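Local atomic coordinates of amino acid adenylation domain-containing protein (Bacillus stratosphericus LAMA 585, PDB entry 6ULY), a protein that probably activates an alpha-keto acid as its acyl adenylate, serving as the adenylation domain of a depsipeptide-forming nonribosomal peptide synthetase module. Residues A47-D52 / A80-F85. Residues are numbered along the deposited sequence; the frame is centred on the assembly and turned at random.
Sequences AQLQGD and AMVTAF. With SO4 (sulfate ion), chain F.
Leu49 reaches across from helix 46-62 and lays its CD1 methyl on helix 78-91, between the side chain of Val82 and the backbone of Thr83. CD1 lies 3.8 Å from Val82 CG1 and 3.9 Å from Thr83 CA, while the other methyl, CD2, touches the same Val82 branch more loosely. The two side chains cross at about a right angle. Chi1 of 174° sets the leucine's CG beside its carbonyl carbon, and chi2 of 58° then swings CD1 over to the neighbouring helix; Val82, branched at CB, presents a compact, stiff surface to receive it. Leu32 of strand 31-35 touches both residues, and Leu22 of helix 18-26 also packs on Leu49, so the pair belongs to a larger apolar cluster.

Thr83, the next residue after Val82, uses its two branches differently. Its CG2 methyl packs on Asp52, about one turn beyond Leu49, 3.8 Å from CB and 3.7 Å from the carbonyl O, a purely van der Waals contact. OG1 lies beside the backbone nitrogen, a setting from which a helical threonine can bond back to the preceding turn, here to His79 O. Gln44 NE2 bonds to this hydroxyl and also to Asp52 OD2, so a single amide group links the polar ends on the two helices.

Gln48 extends away from this interface, and its NE2 donates a 2.8 Å hydrogen bond to O1 of a sulfate, probably from the crystallisation liquor. The axes of segments 47-52 and 80-85 pass 9.2 Å apart and cross at -67°. This is helix-on-helix packing within the AMP-binding region of an ANL-family adenylation domain, joining the helix after strand 41-45 of one mixed sheet to the helix between parallel strands 70-74 and 94-97 of another.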
loop_
_atom_site.group_PDB
_atom_site.type_symbol
_atom_site.label_atom_id
_atom_site.label_comp_id
_atom_site.label_asym_id
_atom_site.label_seq_id
_atom_site.Cartn_x
_atom_site.Cartn_y
_atom_site.Cartn_z
ATOM N N ALA A 47 43.301 -2.270 -2.617
ATOM C CA ALA A 47 44.174 -1.260 -2.026
ATOM C C ALA A 47 43.869 0.121 -2.590
ATOM O O ALA A 47 43.813 1.104 -1.843
ATOM C CB ALA A 47 45.641 -1.627 -2.271
ATOM N N GLN A 48 43.668 0.216 -3.905
ATOM C CA GLN A 48 43.281 1.492 -4.500
ATOM C C GLN A 48 41.913 1.938 -3.998
ATOM O O GLN A 48 41.705 3.123 -3.706
ATOM C CB GLN A 48 43.285 1.380 -6.026
ATOM C CG GLN A 48 44.675 1.281 -6.651
ATOM C CD GLN A 48 44.625 1.202 -8.163
ATOM O OE1 GLN A 48 44.398 0.135 -8.735
ATOM N NE2 GLN A 48 44.829 2.336 -8.820
ATOM N N LEU A 49 40.968 1.001 -3.883
ATOM C CA LEU A 49 39.646 1.353 -3.371
ATOM C C LEU A 49 39.746 1.996 -1.993
ATOM O O LEU A 49 39.093 3.012 -1.725
ATOM C CB LEU A 49 38.759 0.109 -3.329
ATOM C CG LEU A 49 37.379 0.254 -2.680
ATOM C CD1 LEU A 49 36.544 1.334 -3.363
ATOM C CD2 LEU A 49 36.650 -1.081 -2.706
ATOM N N GLN A 50 40.578 1.438 -1.113
ATOM C CA GLN A 50 40.710 1.998 0.228
ATOM C C GLN A 50 41.203 3.439 0.169
ATOM O O GLN A 50 40.647 4.326 0.829
ATOM C CB GLN A 50 41.653 1.132 1.063
ATOM C CG GLN A 50 41.661 1.478 2.546
ATOM C CD GLN A 50 42.582 0.579 3.345
ATOM O OE1 GLN A 50 43.541 0.019 2.809
ATOM N NE2 GLN A 50 42.290 0.426 4.630
ATOM N N GLY A 51 42.254 3.689 -0.615
ATOM C CA GLY A 51 42.745 5.049 -0.763
ATOM C C GLY A 51 41.742 5.956 -1.451
ATOM O O GLY A 51 41.506 7.085 -1.011
ATOM N N ASP A 52 41.143 5.478 -2.543
ATOM C CA ASP A 52 40.083 6.244 -3.191
ATOM C C ASP A 52 38.964 6.572 -2.210
ATOM O O ASP A 52 38.485 7.713 -2.164
ATOM C CB ASP A 52 39.538 5.473 -4.392
ATOM C CG ASP A 52 40.525 5.431 -5.542
ATOM O OD1 ASP A 52 41.346 6.364 -5.632
ATOM O OD2 ASP A 52 40.482 4.474 -6.347
ATOM N N ALA A 80 32.242 5.195 -9.197
ATOM C CA ALA A 80 31.964 6.252 -8.233
ATOM C C ALA A 80 31.114 5.742 -7.071
ATOM O O ALA A 80 31.304 6.171 -5.927
ATOM C CB ALA A 80 31.274 7.423 -8.931
ATOM N N MET A 81 30.173 4.829 -7.338
ATOM C CA MET A 81 29.268 4.372 -6.285
ATOM C C MET A 81 29.983 3.457 -5.299
ATOM O O MET A 81 29.849 3.616 -4.079
ATOM C CB MET A 81 28.063 3.655 -6.892
ATOM C CG MET A 81 27.155 2.994 -5.854
ATOM S SD MET A 81 25.458 2.785 -6.433
ATOM C CE MET A 81 25.718 2.019 -8.029
ATOM N N VAL A 82 30.724 2.470 -5.813
ATOM C CA VAL A 82 31.535 1.608 -4.954
ATOM C C VAL A 82 32.454 2.451 -4.079
ATOM O O VAL A 82 32.585 2.219 -2.873
ATOM C CB VAL A 82 32.340 0.611 -5.808
ATOM C CG1 VAL A 82 33.412 -0.066 -4.970
ATOM C CG2 VAL A 82 31.423 -0.424 -6.435
ATOM N N THR A 83 33.115 3.440 -4.682
ATOM C CA THR A 83 34.031 4.286 -3.923
ATOM C C THR A 83 33.279 5.124 -2.902
ATOM O O THR A 83 33.726 5.273 -1.758
ATOM C CB THR A 83 34.822 5.190 -4.874
ATOM O OG1 THR A 83 35.552 4.382 -5.800
ATOM C CG2 THR A 83 35.794 6.079 -4.111
ATOM N N ALA A 84 32.140 5.690 -3.305
ATOM C CA ALA A 84 31.342 6.490 -2.386
ATOM C C ALA A 84 30.821 5.647 -1.229
ATOM O O ALA A 84 30.739 6.124 -0.092
ATOM C CB ALA A 84 30.182 7.139 -3.141
ATOM N N PHE A 85 30.457 4.394 -1.503
ATOM C CA PHE A 85 29.962 3.519 -0.447
ATOM C C PHE A 85 31.018 3.301 0.625
ATOM O O PHE A 85 30.723 3.354 1.825
ATOM C CB PHE A 85 29.529 2.184 -1.046
ATOM C CG PHE A 85 29.148 1.157 -0.023
ATOM C CD1 PHE A 85 27.856 1.101 0.474
ATOM C CD2 PHE A 85 30.078 0.237 0.436
ATOM C CE1 PHE A 85 27.500 0.151 1.413
ATOM C CE2 PHE A 85 29.728 -0.715 1.376
ATOM C CZ PHE A 85 28.435 -0.756 1.866
HETATM S S SO4 F . 46.714 5.890 -8.049
HETATM O O1 SO4 F . 46.129 4.594 -7.859
HETATM O O2 SO4 F . 45.733 6.904 -7.787
HETATM O O3 SO4 F . 47.819 6.052 -7.149
HETATM O O4 SO4 F . 47.179 6.010 -9.399
#